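Local coordinates for protein 3-dehydroquinate dehydratase (Clostridium difficile, PDB 4H3D) that catalyses the cis-dehydration of 3-dehydroquinate to 3-dehydroshikimate in the chorismate pathway, through an imine intermediate formed with the substrate, at residues Glu64-Leu69 against Asn105-Asn110; His147-Thr152 against Ala176-Asn181; Gln180-Val185 against Ser210-Ile215. All coordinates share one frame; numbering follows the deposited sequence.

How the interactions relate
From the N terminus, interaction 1 comes first: it closes a loop of 35 residues through strand 81-84 by packing helix 62-76 against helix 98-110 on the outside of the barrel. Interaction 2 opens only after that loop has closed, and its centre lies about 31 Å from that of interaction 1, on the other side of the chain's centre. It joins strands 141-148 and 172-177 and the loops that follow them. Interaction 3 ties the start of helix 182-199 to the loop after strand 205-208. Interaction 1 thus precedes the other two in series; interactions 2 and 3 overlap at Gln-180 and Asn-181 and touch, with centres about 9 Å apart, and none is nested in another.

Interaction 1: residues Glu64-Leu69 against Asn105-Asn110; sequences EVKEVL and NKEISN
Val-65 begins the contact between the two helices, its CG1 lying 3.8 Å from CD1 of Ile-108, with the two side chains crossing at about a right angle. Val-65 directs its side chain toward residues 105-110, and a chi1 of 171°, with CG1 anti to the backbone N, makes CG1 the methyl that meets Ile-108. On its own side Val-65 also packs on Trp-51 of strand 48-52, a residue of the 3-dehydroquinate site.

Lys-66 comes next and meets two residues. Its CG passes 4.0 Å from CD1 of Ile-108, the two side chains running past each other in opposite directions. Beyond CG the chain is extended, which carries the ammonium group across to Glu-107. There NZ lies 3.1 Å from OE1 of Glu-107 in a salt bridge that is also a hydrogen bond, and it approaches nearly in line with the C-O bond. One water joins the pair: it accepts from Lys-66 NZ and donates both to OE1 of Glu-107, at 2.7 Å, and to the backbone O of Glu-107, at 2.8 Å.

Leu-69, one turn after Val-65, makes the last contact of this segment. Its CD2 reaches CG2 of Ile-108 at 3.8 Å, the two side chains sliding past each other in opposite directions. Ile-108 therefore meets three residues of 64-69 through two methyls, CD1 serving Val-65 and Lys-66 and CG2 serving Leu-69.

The segment axes approach to 11.0 Å with a signed crossing angle of -34°; the two helices belong to the outer layer of the TIM barrel. The chemistry of the contact is divided: Val-65, Leu-69 and Ile-108 are buried and touch the strands as well, Val-65 on 48-52 and the other two on 81-84, while the water-bridged ion pair of Lys-66 and Glu-107 is partly exposed.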
# COMPACT_ATOMS: atom_id res chain seq x y z
N GLU B 64 20.44 -26.84 24.22
CA GLU B 64 19.85 -25.59 24.74
C GLU B 64 18.84 -25.01 23.76
O GLU B 64 17.81 -24.44 24.16
CB GLU B 64 20.96 -24.58 25.13
CG GLU B 64 21.76 -25.05 26.38
CD GLU B 64 23.05 -24.27 26.67
OE1 GLU B 64 23.43 -24.15 27.85
OE2 GLU B 64 23.71 -23.80 25.72
N VAL B 65 19.10 -25.18 22.46
CA VAL B 65 18.15 -24.75 21.44
C VAL B 65 16.84 -25.55 21.61
O VAL B 65 15.74 -24.98 21.55
CB VAL B 65 18.66 -24.98 20.01
CG1 VAL B 65 17.52 -24.72 18.98
CG2 VAL B 65 19.91 -24.11 19.71
N LYS B 66 16.96 -26.86 21.80
CA LYS B 66 15.77 -27.71 22.00
C LYS B 66 15.00 -27.33 23.27
O LYS B 66 13.77 -27.31 23.25
CB LYS B 66 16.14 -29.19 22.04
CG LYS B 66 16.51 -29.78 20.65
CD LYS B 66 16.78 -31.29 20.78
CE LYS B 66 17.25 -31.88 19.48
NZ LYS B 66 17.59 -33.32 19.62
N GLU B 67 15.72 -27.02 24.34
CA GLU B 67 15.10 -26.62 25.61
C GLU B 67 14.17 -25.41 25.41
O GLU B 67 13.04 -25.40 25.91
CB GLU B 67 16.17 -26.28 26.66
CG GLU B 67 17.01 -27.46 27.13
CD GLU B 67 18.06 -27.07 28.18
OE1 GLU B 67 17.88 -26.02 28.85
OE2 GLU B 67 19.03 -27.81 28.36
N VAL B 68 14.66 -24.41 24.69
CA VAL B 68 13.86 -23.21 24.42
C VAL B 68 12.65 -23.57 23.56
O VAL B 68 11.52 -23.17 23.83
CB VAL B 68 14.68 -22.11 23.72
CG1 VAL B 68 13.79 -20.93 23.34
CG2 VAL B 68 15.80 -21.65 24.62
N LEU B 69 12.89 -24.38 22.54
CA LEU B 69 11.82 -24.81 21.64
C LEU B 69 10.68 -25.50 22.41
O LEU B 69 9.50 -25.23 22.12
CB LEU B 69 12.39 -25.75 20.60
CG LEU B 69 11.45 -26.20 19.49
CD1 LEU B 69 10.88 -24.98 18.76
CD2 LEU B 69 12.21 -27.14 18.54
N ASN B 105 19.20 -27.48 11.49
CA ASN B 105 17.90 -27.57 10.84
C ASN B 105 17.31 -28.98 10.81
O ASN B 105 16.10 -29.15 10.95
CB ASN B 105 17.98 -26.99 9.45
CG ASN B 105 17.94 -25.49 9.45
OD1 ASN B 105 16.95 -24.90 9.89
ND2 ASN B 105 19.00 -24.85 8.96
N LYS B 106 18.15 -29.98 10.61
CA LYS B 106 17.68 -31.35 10.59
C LYS B 106 17.21 -31.78 11.97
O LYS B 106 16.14 -32.34 12.12
CB LYS B 106 18.77 -32.28 10.06
CG LYS B 106 19.04 -32.09 8.57
CD LYS B 106 20.08 -33.08 8.04
CE LYS B 106 19.56 -34.50 7.98
NZ LYS B 106 20.68 -35.47 7.70
N GLU B 107 18.02 -31.50 12.98
CA GLU B 107 17.68 -31.90 14.33
C GLU B 107 16.42 -31.23 14.82
O GLU B 107 15.60 -31.86 15.50
CB GLU B 107 18.83 -31.58 15.30
CG GLU B 107 19.97 -32.55 15.20
CD GLU B 107 19.62 -33.89 15.81
OE1 GLU B 107 18.93 -33.93 16.85
OE2 GLU B 107 20.06 -34.92 15.24
N ILE B 108 16.25 -29.96 14.48
CA ILE B 108 15.07 -29.24 14.92
C ILE B 108 13.84 -29.73 14.16
O ILE B 108 12.77 -29.85 14.75
CB ILE B 108 15.26 -27.70 14.84
CG1 ILE B 108 16.37 -27.26 15.80
CG2 ILE B 108 13.96 -26.97 15.20
CD1 ILE B 108 16.25 -27.84 17.20
N SER B 109 14.00 -30.01 12.86
CA SER B 109 12.88 -30.57 12.07
C SER B 109 12.45 -31.89 12.65
O SER B 109 11.29 -32.23 12.63
CB SER B 109 13.27 -30.81 10.61
OG SER B 109 13.58 -29.62 9.94
N ASN B 110 13.43 -32.65 13.16
CA ASN B 110 13.16 -33.97 13.73
C ASN B 110 12.34 -33.95 15.03
O ASN B 110 11.70 -34.94 15.36
CB ASN B 110 14.48 -34.73 13.98
CG ASN B 110 14.24 -36.17 14.31
OD1 ASN B 110 13.54 -36.87 13.58
ND2 ASN B 110 14.81 -36.65 15.43
O HOH W 1 16.26 -34.11 16.97

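Interaction 2: residues His147-Thr152 against Ala176-Asn181; sequences HDFNKT and AVMPQN. With SHL (5-hydroxy-6-methyl-4-oxo-4H-pyran-2-carboxylic acid), chain I; ACT (acetate ion), chain J.
The active site of this type I dehydroquinase includes the contact between the C-terminal ends of strands 141-148 and 172-177, where His-147, the proton donor/acceptor, pairs in parallel with Ala-176. CD2 of the His-147 imidazole lies 3.7 Å from CB of Ala-176, on the same face of the sheet. NE2 is hydrogen-bonded to OAC of the bound comenic-acid derivative at 2.5 Å, with the ligand oxygen at the ring edge, and either atom could be the donor; ND1 is held by Glu-90. One residue on, Asp-148 N donates to Ala-176 O at 3.0 Å.

Past the strands, the chain turns. Asp-148 OD1 accepts from Asn-150 N, an Asx turn, and also from Lys-151 N, which comes from above the carboxylate plane. OD2 takes a salt bridge from Lys-151 NZ at 2.8 Å. The turn places Asn-150 O before the amide of Gln-180, whose NE2 donates to it at 2.8 Å, almost straight (176°) and with Asn-150 O in the amide plane of Gln-180. Met-178 lays CB and CG against the Phe-149 carbonyl, CG 3.4 Å from Phe-149 O. Phe-149 N also binds an acetate, probably from the crystallisation liquor.

Parallel strands joined through helix 155-167, with a catalytic residue at a C-terminal strand end, are typical of the TIM barrel.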
# COMPACT_ATOMS: atom_id res chain seq x y z
N HIS B 147 18.16 -13.22 -0.31
CA HIS B 147 18.16 -11.80 -0.00
C HIS B 147 19.20 -11.02 -0.79
O HIS B 147 20.28 -11.54 -1.11
CB HIS B 147 18.48 -11.59 1.47
CG HIS B 147 17.59 -12.36 2.38
ND1 HIS B 147 17.76 -13.71 2.61
CD2 HIS B 147 16.53 -11.98 3.13
CE1 HIS B 147 16.83 -14.13 3.45
NE2 HIS B 147 16.08 -13.09 3.79
N ASP B 148 18.86 -9.78 -1.13
CA ASP B 148 19.83 -8.89 -1.70
C ASP B 148 19.62 -7.60 -0.94
O ASP B 148 18.54 -6.97 -1.02
CB ASP B 148 19.65 -8.71 -3.20
CG ASP B 148 20.83 -7.98 -3.84
OD1 ASP B 148 21.39 -7.04 -3.21
OD2 ASP B 148 21.19 -8.34 -4.98
N PHE B 149 20.63 -7.21 -0.17
CA PHE B 149 20.56 -5.98 0.62
C PHE B 149 21.07 -4.72 -0.07
O PHE B 149 21.02 -3.65 0.51
CB PHE B 149 21.30 -6.16 1.95
CG PHE B 149 20.58 -7.03 2.88
CD1 PHE B 149 20.78 -8.39 2.84
CD2 PHE B 149 19.66 -6.49 3.77
CE1 PHE B 149 20.07 -9.22 3.71
CE2 PHE B 149 18.95 -7.31 4.63
CZ PHE B 149 19.15 -8.68 4.60
N ASN B 150 21.52 -4.85 -1.31
CA ASN B 150 22.10 -3.71 -2.03
C ASN B 150 21.37 -3.28 -3.30
O ASN B 150 21.52 -2.16 -3.75
CB ASN B 150 23.54 -4.04 -2.41
CG ASN B 150 24.38 -4.38 -1.20
OD1 ASN B 150 25.01 -5.43 -1.16
ND2 ASN B 150 24.37 -3.50 -0.21
N LYS B 151 20.60 -4.18 -3.89
CA LYS B 151 19.90 -3.85 -5.13
C LYS B 151 18.66 -4.70 -5.34
O LYS B 151 18.41 -5.65 -4.60
CB LYS B 151 20.84 -4.05 -6.33
CG LYS B 151 21.15 -5.51 -6.66
CD LYS B 151 21.99 -5.61 -7.92
CE LYS B 151 22.04 -7.04 -8.44
NZ LYS B 151 22.47 -8.00 -7.44
N THR B 152 17.89 -4.33 -6.35
CA THR B 152 16.73 -5.09 -6.78
C THR B 152 17.08 -5.71 -8.14
O THR B 152 17.21 -5.00 -9.14
CB THR B 152 15.48 -4.21 -6.91
OG1 THR B 152 15.16 -3.65 -5.62
CG2 THR B 152 14.28 -5.05 -7.43
N ALA B 176 13.63 -11.38 -0.77
CA ALA B 176 13.64 -10.03 -0.19
C ALA B 176 14.76 -9.23 -0.88
O ALA B 176 15.91 -9.67 -0.90
CB ALA B 176 13.87 -10.09 1.32
N VAL B 177 14.41 -8.07 -1.42
CA VAL B 177 15.36 -7.25 -2.17
C VAL B 177 15.35 -5.80 -1.68
O VAL B 177 14.40 -5.37 -1.03
CB VAL B 177 15.06 -7.31 -3.68
CG1 VAL B 177 15.20 -8.76 -4.19
CG2 VAL B 177 13.66 -6.75 -4.00
N MET B 178 16.41 -5.07 -2.00
CA MET B 178 16.54 -3.69 -1.54
C MET B 178 16.34 -2.72 -2.71
O MET B 178 17.09 -2.76 -3.69
CB MET B 178 17.94 -3.48 -0.94
CG MET B 178 18.17 -2.08 -0.33
SD MET B 178 17.10 -1.79 1.12
CE MET B 178 17.76 -2.96 2.31
N PRO B 179 15.35 -1.82 -2.61
CA PRO B 179 15.22 -0.87 -3.71
C PRO B 179 16.24 0.24 -3.62
O PRO B 179 16.58 0.67 -2.53
CB PRO B 179 13.82 -0.28 -3.50
CG PRO B 179 13.63 -0.30 -2.02
CD PRO B 179 14.37 -1.55 -1.53
N GLN B 180 16.73 0.69 -4.78
CA GLN B 180 17.62 1.83 -4.86
C GLN B 180 16.79 3.06 -5.27
O GLN B 180 17.24 4.20 -5.16
CB GLN B 180 18.73 1.56 -5.87
CG GLN B 180 19.64 0.40 -5.48
CD GLN B 180 20.74 0.14 -6.48
OE1 GLN B 180 20.79 0.78 -7.54
NE2 GLN B 180 21.62 -0.80 -6.17
N ASN B 181 15.58 2.80 -5.76
CA ASN B 181 14.67 3.87 -6.17
C ASN B 181 13.24 3.36 -6.16
O ASN B 181 12.99 2.17 -5.93
CB ASN B 181 15.07 4.41 -7.54
CG ASN B 181 15.16 3.32 -8.62
OD1 ASN B 181 14.32 2.42 -8.70
ND2 ASN B 181 16.17 3.43 -9.47
OAD SHL I . 10.46 -8.28 7.38
CAH SHL I . 11.63 -8.14 6.94
OAA SHL I . 12.18 -7.02 6.93
CAK SHL I . 12.32 -9.31 6.45
OAG SHL I . 11.64 -10.57 6.47
CAF SHL I . 12.36 -11.75 6.18
CAL SHL I . 11.74 -12.94 6.34
CAJ SHL I . 13.66 -11.61 5.86
OAC SHL I . 14.39 -12.70 5.60
CAI SHL I . 14.26 -10.38 5.78
CAE SHL I . 13.60 -9.25 6.06
OAB SHL I . 15.53 -10.29 5.42
C ACT J . 24.26 -8.22 -0.11
O ACT J . 23.06 -8.61 -0.01
OXT ACT J . 24.62 -7.84 -1.25
CH3 ACT J . 25.21 -8.19 1.05

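Interaction 3: residues Gln180-Val185 against Ser210-Ile215; sequences QNEKDV and SGMGVI
Met-212 and Val-185 carry most of this contact, which contains no hydrogen bond between its two segments. The Met-212 chain runs out with CG anti to the backbone N (chi1 -175°) and bends at chi3 (-67°). Its SD lies 3.3 Å from the backbone C of Asn-181, at the point where the chain enters helix 182-199, and its CE lies 3.8 Å from OE2 of Glu-182, the two side chains crossing at about a right angle. Farther back, CG of Met-212 meets CG2 of Val-185 at 3.7 Å. The other methyl of Val-185, CG1, is pressed to 3.4 Å against CG2 of Ile-215, closer than usual for two carbons.

In a TIM barrel, loops at the C-terminal ends of the strands rim the active site. Residues 210-215 lie in the loop region that follows strand 205-208, and Arg-217, a substrate-binding residue, follows shortly.

The next shell fixes the helix start. Asn-181 is the N-cap, its OD1 accepting from Asp-184 N at 2.8 Å, nearly in line with the C=O bond. The Asp-184 side chain in turn holds the residue before the cap: OD2 accepts from Gln-180 N at 2.9 Å through its anti lone pair. Beyond these, the second subunit closes over the contact. Glu-182 OE1 forms a salt bridge with Lys-197 of that subunit, and Ile-215 packs on Ile-215 of the second subunit.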
# COMPACT_ATOMS: atom_id res chain seq x y z
N GLN B 180 16.73 0.69 -4.78
CA GLN B 180 17.62 1.83 -4.86
C GLN B 180 16.79 3.06 -5.27
O GLN B 180 17.24 4.20 -5.16
CB GLN B 180 18.73 1.56 -5.87
CG GLN B 180 19.64 0.40 -5.48
CD GLN B 180 20.74 0.14 -6.48
OE1 GLN B 180 20.79 0.78 -7.54
NE2 GLN B 180 21.62 -0.80 -6.17
N ASN B 181 15.58 2.80 -5.76
CA ASN B 181 14.67 3.87 -6.17
C ASN B 181 13.24 3.36 -6.16
O ASN B 181 12.99 2.17 -5.93
CB ASN B 181 15.07 4.41 -7.54
CG ASN B 181 15.16 3.32 -8.62
OD1 ASN B 181 14.32 2.42 -8.70
ND2 ASN B 181 16.17 3.43 -9.47
N GLU B 182 12.30 4.27 -6.42
CA GLU B 182 10.89 3.92 -6.36
C GLU B 182 10.53 2.90 -7.42
O GLU B 182 9.76 1.97 -7.16
CB GLU B 182 10.01 5.18 -6.51
CG GLU B 182 10.13 6.18 -5.36
CD GLU B 182 11.37 7.06 -5.45
OE1 GLU B 182 12.18 6.93 -6.41
OE2 GLU B 182 11.53 7.90 -4.55
N LYS B 183 11.12 3.04 -8.60
CA LYS B 183 10.83 2.11 -9.68
C LYS B 183 11.19 0.67 -9.29
O LYS B 183 10.48 -0.27 -9.71
CB LYS B 183 11.53 2.51 -10.99
CG LYS B 183 11.09 1.66 -12.18
CD LYS B 183 11.49 2.27 -13.53
CE LYS B 183 11.08 1.34 -14.69
NZ LYS B 183 11.28 1.94 -16.05
N ASP B 184 12.24 0.51 -8.48
CA ASP B 184 12.69 -0.84 -8.01
C ASP B 184 11.63 -1.54 -7.17
O ASP B 184 11.48 -2.78 -7.23
CB ASP B 184 13.98 -0.74 -7.18
CG ASP B 184 15.22 -0.61 -8.02
OD1 ASP B 184 15.16 -0.84 -9.25
OD2 ASP B 184 16.30 -0.29 -7.43
N VAL B 185 10.90 -0.76 -6.38
CA VAL B 185 9.78 -1.31 -5.58
C VAL B 185 8.74 -1.87 -6.54
O VAL B 185 8.23 -2.99 -6.34
CB VAL B 185 9.13 -0.25 -4.71
CG1 VAL B 185 7.96 -0.87 -3.92
CG2 VAL B 185 10.14 0.38 -3.75
N SER B 210 13.22 -1.62 3.29
CA SER B 210 13.34 -0.17 3.56
C SER B 210 11.96 0.53 3.57
O SER B 210 10.95 -0.07 3.18
CB SER B 210 14.26 0.53 2.57
OG SER B 210 13.60 0.84 1.36
N GLY B 211 11.95 1.80 3.97
CA GLY B 211 10.71 2.62 4.04
C GLY B 211 10.03 2.71 2.70
O GLY B 211 8.81 2.60 2.59
N MET B 212 10.83 2.86 1.66
CA MET B 212 10.36 2.95 0.29
C MET B 212 9.61 1.68 -0.15
O MET B 212 8.69 1.76 -0.97
CB MET B 212 11.59 3.18 -0.61
CG MET B 212 11.35 3.42 -2.06
SD MET B 212 12.90 3.86 -2.93
CE MET B 212 13.25 5.44 -2.18
N GLY B 213 9.98 0.52 0.39
CA GLY B 213 9.39 -0.75 -0.04
C GLY B 213 8.19 -1.25 0.74
O GLY B 213 7.66 -2.31 0.42
N VAL B 214 7.73 -0.49 1.73
CA VAL B 214 6.64 -0.92 2.63
C VAL B 214 5.35 -1.35 1.92
O VAL B 214 4.68 -2.27 2.38
CB VAL B 214 6.33 0.14 3.69
CG1 VAL B 214 5.10 -0.25 4.51
CG2 VAL B 214 7.54 0.33 4.59
N ILE B 215 5.01 -0.71 0.81
CA ILE B 215 3.83 -1.11 0.04
C ILE B 215 3.86 -2.61 -0.23
O ILE B 215 2.80 -3.28 -0.26
CB ILE B 215 3.74 -0.34 -1.34
CG1 ILE B 215 2.50 -0.78 -2.15
CG2 ILE B 215 5.01 -0.56 -2.19
CD1 ILE B 215 2.38 -0.09 -3.55